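Putative ribosomal N-acetyltransferase YdaF (Bacillus subtilis, PDB 1NSL) probably transfers acetyl groups to protein N-termini, perhaps those of ribosomal proteins, as a hexameric member of the GNAT acetyltransferase family. Local coordinates at residues 123-137 and 168-180. Numbering follows the deposited sequence.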
loop_
_atom_site.group_PDB
_atom_site.type_symbol
_atom_site.label_atom_id
_atom_site.label_comp_id
_atom_site.label_asym_id
_atom_site.label_seq_id
_atom_site.Cartn_x
_atom_site.Cartn_y
_atom_site.Cartn_z
ATOM N N PHE C 123 2.654 31.529 7.903
ATOM C CA PHE C 123 1.708 32.614 7.630
ATOM C C PHE C 123 1.689 33.116 6.209
ATOM O O PHE C 123 0.704 33.739 5.801
ATOM C CB PHE C 123 1.984 33.825 8.513
ATOM C CG PHE C 123 1.645 33.633 9.964
ATOM C CD1 PHE C 123 0.530 32.917 10.370
ATOM C CD2 PHE C 123 2.439 34.158 10.931
ATOM C CE1 PHE C 123 0.254 32.750 11.720
ATOM C CE2 PHE C 123 2.143 33.995 12.235
ATOM C CZ PHE C 123 1.057 33.306 12.622
ATOM N N GLU C 124 2.741 32.923 5.423
ATOM C CA GLU C 124 2.712 33.530 4.068
ATOM C C GLU C 124 2.763 32.518 2.948
ATOM O O GLU C 124 3.162 32.864 1.859
ATOM C CB GLU C 124 3.920 34.445 3.857
ATOM C CG GLU C 124 3.805 35.899 4.288
ATOM C CD GLU C 124 5.156 36.649 4.232
ATOM O OE1 GLU C 124 6.169 36.131 3.688
ATOM O OE2 GLU C 124 5.229 37.780 4.745
ATOM N N GLU C 125 2.415 31.264 3.199
ATOM C CA GLU C 125 2.494 30.235 2.161
ATOM C C GLU C 125 1.441 29.170 2.404
ATOM O O GLU C 125 0.757 28.749 1.494
ATOM C CB GLU C 125 3.880 29.584 2.165
ATOM C CG GLU C 125 5.018 30.526 1.798
ATOM C CD GLU C 125 5.121 30.761 0.286
ATOM O OE1 GLU C 125 4.952 29.786 -0.489
ATOM O OE2 GLU C 125 5.369 31.917 -0.139
ATOM N N LEU C 126 1.332 28.669 3.622
ATOM C CA LEU C 126 0.247 27.741 3.858
ATOM C C LEU C 126 -0.914 28.658 4.172
ATOM O O LEU C 126 -2.082 28.220 4.221
ATOM C CB LEU C 126 0.531 26.783 4.987
ATOM C CG LEU C 126 1.869 26.087 4.864
ATOM C CD1 LEU C 126 2.096 25.142 6.054
ATOM C CD2 LEU C 126 1.962 25.355 3.575
ATOM N N GLU C 127 -0.559 29.936 4.354
ATOM C CA GLU C 127 -1.512 30.979 4.679
ATOM C C GLU C 127 -2.350 30.659 5.898
ATOM O O GLU C 127 -3.538 30.989 5.897
ATOM C CB GLU C 127 -2.453 31.191 3.511
ATOM C CG GLU C 127 -1.763 31.893 2.371
ATOM C CD GLU C 127 -2.665 32.082 1.185
ATOM O OE1 GLU C 127 -3.748 31.441 1.110
ATOM O OE2 GLU C 127 -2.275 32.883 0.318
ATOM N N LEU C 128 -1.754 30.024 6.908
ATOM C CA LEU C 128 -2.455 29.684 8.132
ATOM C C LEU C 128 -2.785 30.924 8.882
ATOM O O LEU C 128 -2.148 31.957 8.700
ATOM C CB LEU C 128 -1.557 28.880 9.092
ATOM C CG LEU C 128 -1.062 27.568 8.508
ATOM C CD1 LEU C 128 -0.613 26.681 9.600
ATOM C CD2 LEU C 128 -2.210 26.948 7.730
ATOM N N ASN C 129 -3.714 30.779 9.818
ATOM C CA ASN C 129 -4.127 31.899 10.635
ATOM C C ASN C 129 -3.537 31.805 12.034
ATOM O O ASN C 129 -3.184 32.800 12.664
ATOM C CB ASN C 129 -5.646 31.980 10.692
ATOM C CG ASN C 129 -6.125 33.166 11.460
ATOM O OD1 ASN C 129 -6.709 33.028 12.545
ATOM N ND2 ASN C 129 -5.880 34.354 10.917
ATOM N N ARG C 130 -3.361 30.601 12.505
ATOM C CA ARG C 130 -2.958 30.455 13.874
ATOM C C ARG C 130 -1.700 29.604 13.924
ATOM O O ARG C 130 -1.515 28.740 13.126
ATOM C CB ARG C 130 -4.137 29.800 14.602
ATOM C CG ARG C 130 -3.822 29.161 15.919
ATOM C CD ARG C 130 -5.016 28.536 16.646
ATOM N NE ARG C 130 -4.494 27.657 17.700
ATOM C CZ ARG C 130 -4.270 28.057 18.936
ATOM N NH1 ARG C 130 -4.558 29.305 19.269
ATOM N NH2 ARG C 130 -3.781 27.224 19.837
ATOM N N VAL C 131 -0.781 29.854 14.811
ATOM C CA VAL C 131 0.296 28.890 14.944
ATOM C C VAL C 131 0.504 28.704 16.430
ATOM O O VAL C 131 0.468 29.707 17.187
ATOM C CB VAL C 131 1.536 29.371 14.272
ATOM C CG1 VAL C 131 2.697 28.803 14.906
ATOM C CG2 VAL C 131 1.486 28.930 12.836
ATOM N N ALA C 132 0.645 27.473 16.919
ATOM C CA ALA C 132 0.863 27.392 18.370
ATOM C C ALA C 132 2.145 26.713 18.721
ATOM O O ALA C 132 2.743 26.023 17.885
ATOM C CB ALA C 132 -0.281 26.710 19.055
ATOM N N ILE C 133 2.578 26.905 19.952
ATOM C CA ILE C 133 3.712 26.174 20.455
ATOM C C ILE C 133 3.385 25.739 21.867
ATOM O O ILE C 133 2.848 26.502 22.667
ATOM C CB ILE C 133 4.935 27.062 20.533
ATOM C CG1 ILE C 133 5.621 27.228 19.180
ATOM C CG2 ILE C 133 5.936 26.522 21.548
ATOM C CD1 ILE C 133 6.688 28.391 19.220
ATOM N N CYS C 134 3.707 24.509 22.219
ATOM C CA CYS C 134 3.445 24.166 23.578
ATOM C C CYS C 134 4.679 23.614 24.265
ATOM O O CYS C 134 5.675 23.331 23.618
ATOM C CB CYS C 134 2.199 23.325 23.670
ATOM S SG CYS C 134 2.480 21.653 23.409
ATOM N N ALA C 135 4.669 23.509 25.576
ATOM C CA ALA C 135 5.888 23.061 26.214
ATOM C C ALA C 135 5.637 22.710 27.639
ATOM O O ALA C 135 4.624 23.124 28.234
ATOM C CB ALA C 135 6.925 24.135 26.157
ATOM N N ALA C 136 6.586 21.996 28.205
ATOM C CA ALA C 136 6.423 21.568 29.564
ATOM C C ALA C 136 6.547 22.757 30.418
ATOM O O ALA C 136 7.457 23.537 30.280
ATOM C CB ALA C 136 7.458 20.566 29.918
ATOM N N VAL C 137 5.597 22.879 31.325
ATOM C CA VAL C 137 5.443 24.023 32.249
ATOM C C VAL C 137 6.705 24.532 32.872
ATOM O O VAL C 137 6.883 25.763 33.082
ATOM C CB VAL C 137 4.473 23.661 33.395
ATOM C CG1 VAL C 137 4.954 24.172 34.662
ATOM C CG2 VAL C 137 3.175 24.304 33.146
ATOM N N HIS C 168 3.166 16.041 34.044
ATOM C CA HIS C 168 3.466 17.464 34.167
ATOM C C HIS C 168 2.504 18.173 33.263
ATOM O O HIS C 168 2.001 17.595 32.322
ATOM C CB HIS C 168 4.836 17.808 33.610
ATOM C CG HIS C 168 5.973 17.150 34.310
ATOM N ND1 HIS C 168 6.561 17.680 35.433
ATOM C CD2 HIS C 168 6.654 16.021 34.032
ATOM C CE1 HIS C 168 7.547 16.896 35.832
ATOM N NE2 HIS C 168 7.629 15.883 34.990
ATOM N N ASP C 169 2.266 19.449 33.517
ATOM C CA ASP C 169 1.356 20.234 32.696
ATOM C C ASP C 169 2.047 20.805 31.498
ATOM O O ASP C 169 3.225 21.142 31.488
ATOM C CB ASP C 169 0.756 21.402 33.473
ATOM C CG ASP C 169 -0.128 20.955 34.574
ATOM O OD1 ASP C 169 -0.546 19.798 34.508
ATOM O OD2 ASP C 169 -0.466 21.663 35.556
ATOM N N LEU C 170 1.246 20.923 30.470
ATOM C CA LEU C 170 1.648 21.525 29.253
ATOM C C LEU C 170 1.048 22.930 29.277
ATOM O O LEU C 170 -0.119 23.117 29.635
ATOM C CB LEU C 170 1.007 20.724 28.170
ATOM C CG LEU C 170 1.800 19.596 27.554
ATOM C CD1 LEU C 170 1.197 19.079 26.203
ATOM C CD2 LEU C 170 3.155 20.248 27.348
ATOM N N VAL C 171 1.840 23.933 28.959
ATOM C CA VAL C 171 1.234 25.219 28.739
ATOM C C VAL C 171 1.218 25.558 27.225
ATOM O O VAL C 171 2.202 25.319 26.532
ATOM C CB VAL C 171 1.978 26.267 29.442
ATOM C CG1 VAL C 171 3.392 26.229 29.021
ATOM C CG2 VAL C 171 1.383 27.588 29.096
ATOM N N TYR C 172 0.114 26.102 26.709
ATOM C CA TYR C 172 0.020 26.403 25.302
ATOM C C TYR C 172 0.315 27.865 25.052
ATOM O O TYR C 172 0.024 28.665 25.909
ATOM C CB TYR C 172 -1.407 26.110 24.850
ATOM C CG TYR C 172 -1.528 24.698 24.564
ATOM C CD1 TYR C 172 -1.574 23.788 25.583
ATOM C CD2 TYR C 172 -1.432 24.233 23.287
ATOM C CE1 TYR C 172 -1.578 22.427 25.319
ATOM C CE2 TYR C 172 -1.446 22.896 23.029
ATOM C CZ TYR C 172 -1.521 22.008 24.052
ATOM O OH TYR C 172 -1.525 20.677 23.800
ATOM N N TYR C 173 0.855 28.185 23.865
ATOM C CA TYR C 173 1.090 29.542 23.382
ATOM C C TYR C 173 0.652 29.679 21.899
ATOM O O TYR C 173 0.836 28.752 21.148
ATOM C CB TYR C 173 2.573 29.863 23.422
ATOM C CG TYR C 173 3.278 30.065 24.757
ATOM C CD1 TYR C 173 3.935 29.024 25.359
ATOM C CD2 TYR C 173 3.376 31.327 25.355
ATOM C CE1 TYR C 173 4.649 29.187 26.524
ATOM C CE2 TYR C 173 4.104 31.525 26.556
ATOM C CZ TYR C 173 4.746 30.426 27.130
ATOM O OH TYR C 173 5.459 30.528 28.317
ATOM N N SER C 174 0.149 30.844 21.453
ATOM C CA SER C 174 -0.320 30.998 20.069
ATOM C C SER C 174 -0.117 32.388 19.455
ATOM O O SER C 174 -0.206 33.403 20.114
ATOM C CB SER C 174 -1.793 30.661 19.961
ATOM O OG SER C 174 -2.493 31.499 20.820
ATOM N N LEU C 175 0.123 32.406 18.155
ATOM C CA LEU C 175 0.371 33.616 17.469
ATOM C C LEU C 175 -0.679 33.742 16.355
ATOM O O LEU C 175 -0.860 32.842 15.545
ATOM C CB LEU C 175 1.809 33.597 16.959
ATOM C CG LEU C 175 2.216 34.770 16.056
ATOM C CD1 LEU C 175 1.749 36.117 16.580
ATOM C CD2 LEU C 175 3.698 34.781 15.846
ATOM N N LEU C 176 -1.415 34.856 16.336
ATOM C CA LEU C 176 -2.420 34.979 15.309
ATOM C C LEU C 176 -1.864 35.770 14.189
ATOM O O LEU C 176 -1.354 36.825 14.409
ATOM C CB LEU C 176 -3.658 35.619 15.849
ATOM C CG LEU C 176 -4.190 34.928 17.087
ATOM C CD1 LEU C 176 -5.668 35.040 17.149
ATOM C CD2 LEU C 176 -3.837 33.477 17.095
ATOM N N LYS C 177 -1.971 35.265 12.973
ATOM C CA LYS C 177 -1.430 35.959 11.804
ATOM C C LYS C 177 -1.732 37.451 11.683
ATOM O O LYS C 177 -1.013 38.132 10.990
ATOM C CB LYS C 177 -1.857 35.271 10.508
ATOM C CG LYS C 177 -1.556 36.103 9.265
ATOM C CD LYS C 177 -1.981 35.404 8.016
ATOM C CE LYS C 177 -1.443 36.099 6.762
ATOM N NZ LYS C 177 -1.683 35.275 5.512
ATOM N N ARG C 178 -2.790 37.959 12.307
ATOM C CA ARG C 178 -3.003 39.396 12.312
ATOM C C ARG C 178 -2.196 40.124 13.411
ATOM O O ARG C 178 -2.362 41.328 13.593
ATOM C CB ARG C 178 -4.479 39.725 12.459
ATOM C CG ARG C 178 -5.015 39.594 13.859
ATOM C CD ARG C 178 -6.546 39.512 13.959
ATOM N NE ARG C 178 -6.925 39.373 15.362
ATOM C CZ ARG C 178 -7.399 38.257 15.942
ATOM N NH1 ARG C 178 -7.646 37.149 15.225
ATOM N NH2 ARG C 178 -7.662 38.280 17.253
ATOM N N GLU C 179 -1.350 39.417 14.169
ATOM C CA GLU C 179 -0.531 40.106 15.150
ATOM C C GLU C 179 0.903 40.089 14.653
ATOM O O GLU C 179 1.851 39.858 15.396
ATOM C CB GLU C 179 -0.654 39.503 16.540
ATOM C CG GLU C 179 -2.013 38.919 16.889
ATOM C CD GLU C 179 -1.961 37.972 18.108
ATOM O OE1 GLU C 179 -2.982 37.411 18.545
ATOM O OE2 GLU C 179 -0.877 37.735 18.652
ATOM N N TRP C 180 1.055 40.419 13.380
ATOM C CA TRP C 180 2.324 40.256 12.687
ATOM C C TRP C 180 2.316 41.269 11.561
ATOM O O TRP C 180 1.327 42.012 11.388
ATOM C CB TRP C 180 2.309 38.848 12.112
ATOM C CG TRP C 180 3.614 38.223 11.831
ATOM C CD1 TRP C 180 4.663 38.037 12.713
ATOM C CD2 TRP C 180 4.040 37.660 10.594
ATOM N NE1 TRP C 180 5.701 37.379 12.090
ATOM C CE2 TRP C 180 5.355 37.166 10.783
ATOM C CE3 TRP C 180 3.465 37.572 9.323
ATOM C CZ2 TRP C 180 6.091 36.620 9.766
ATOM C CZ3 TRP C 180 4.179 37.009 8.311
ATOM C CH2 TRP C 180 5.485 36.537 8.531
#
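In the mixed sheet of this GNAT acetyltransferase fold, strand 130-136 runs antiparallel to strand 166-176, with Val131, Ile133 and Ala135 each exchanging two backbone hydrogen bonds with Leu175, Tyr173 and Val171, respectively. The ladder runs on past both ends of strand 130-136, through Lys177 N to Asn129 O (2.8 Å, N-H...O 177°) and Val137 N to Asp169 O. Side chains of Ile133 and Tyr173 share the sheet face packed by helix 140-149, where Arg143 bonds the Tyr173 hydroxyl.

On the other face, Cys134 CB sits 3.8 Å from the centroid of the Tyr172 ring, almost centrally over it. A chi1 of 85° places SG in the cleft between its own amide N and carbonyl carbon, still over the ring, 4.4 Å from the centroid; it also touches Leu170 CD1. Farther along, the extended Arg130 chain brings its guanidinium obliquely beside Ser174 CB, while a salt bridge to Glu154 and a bond to the Arg158 carbonyl of a second subunit hold that group.

Beyond the sheet, the end of helix 110-124 meets the C-terminal turn. Phe123 takes Lys177 CB over one ring face and the Leu175 carbonyl oxygen at its edge, while Trp180 lies obliquely to it, planes 56° apart. The fully extended Lys177 chain runs back alongside the ring, counter to the direction of the Phe123 side chain, and its NZ donates to Phe123 O at 2.9 Å, nearly in line with the carbonyl bond.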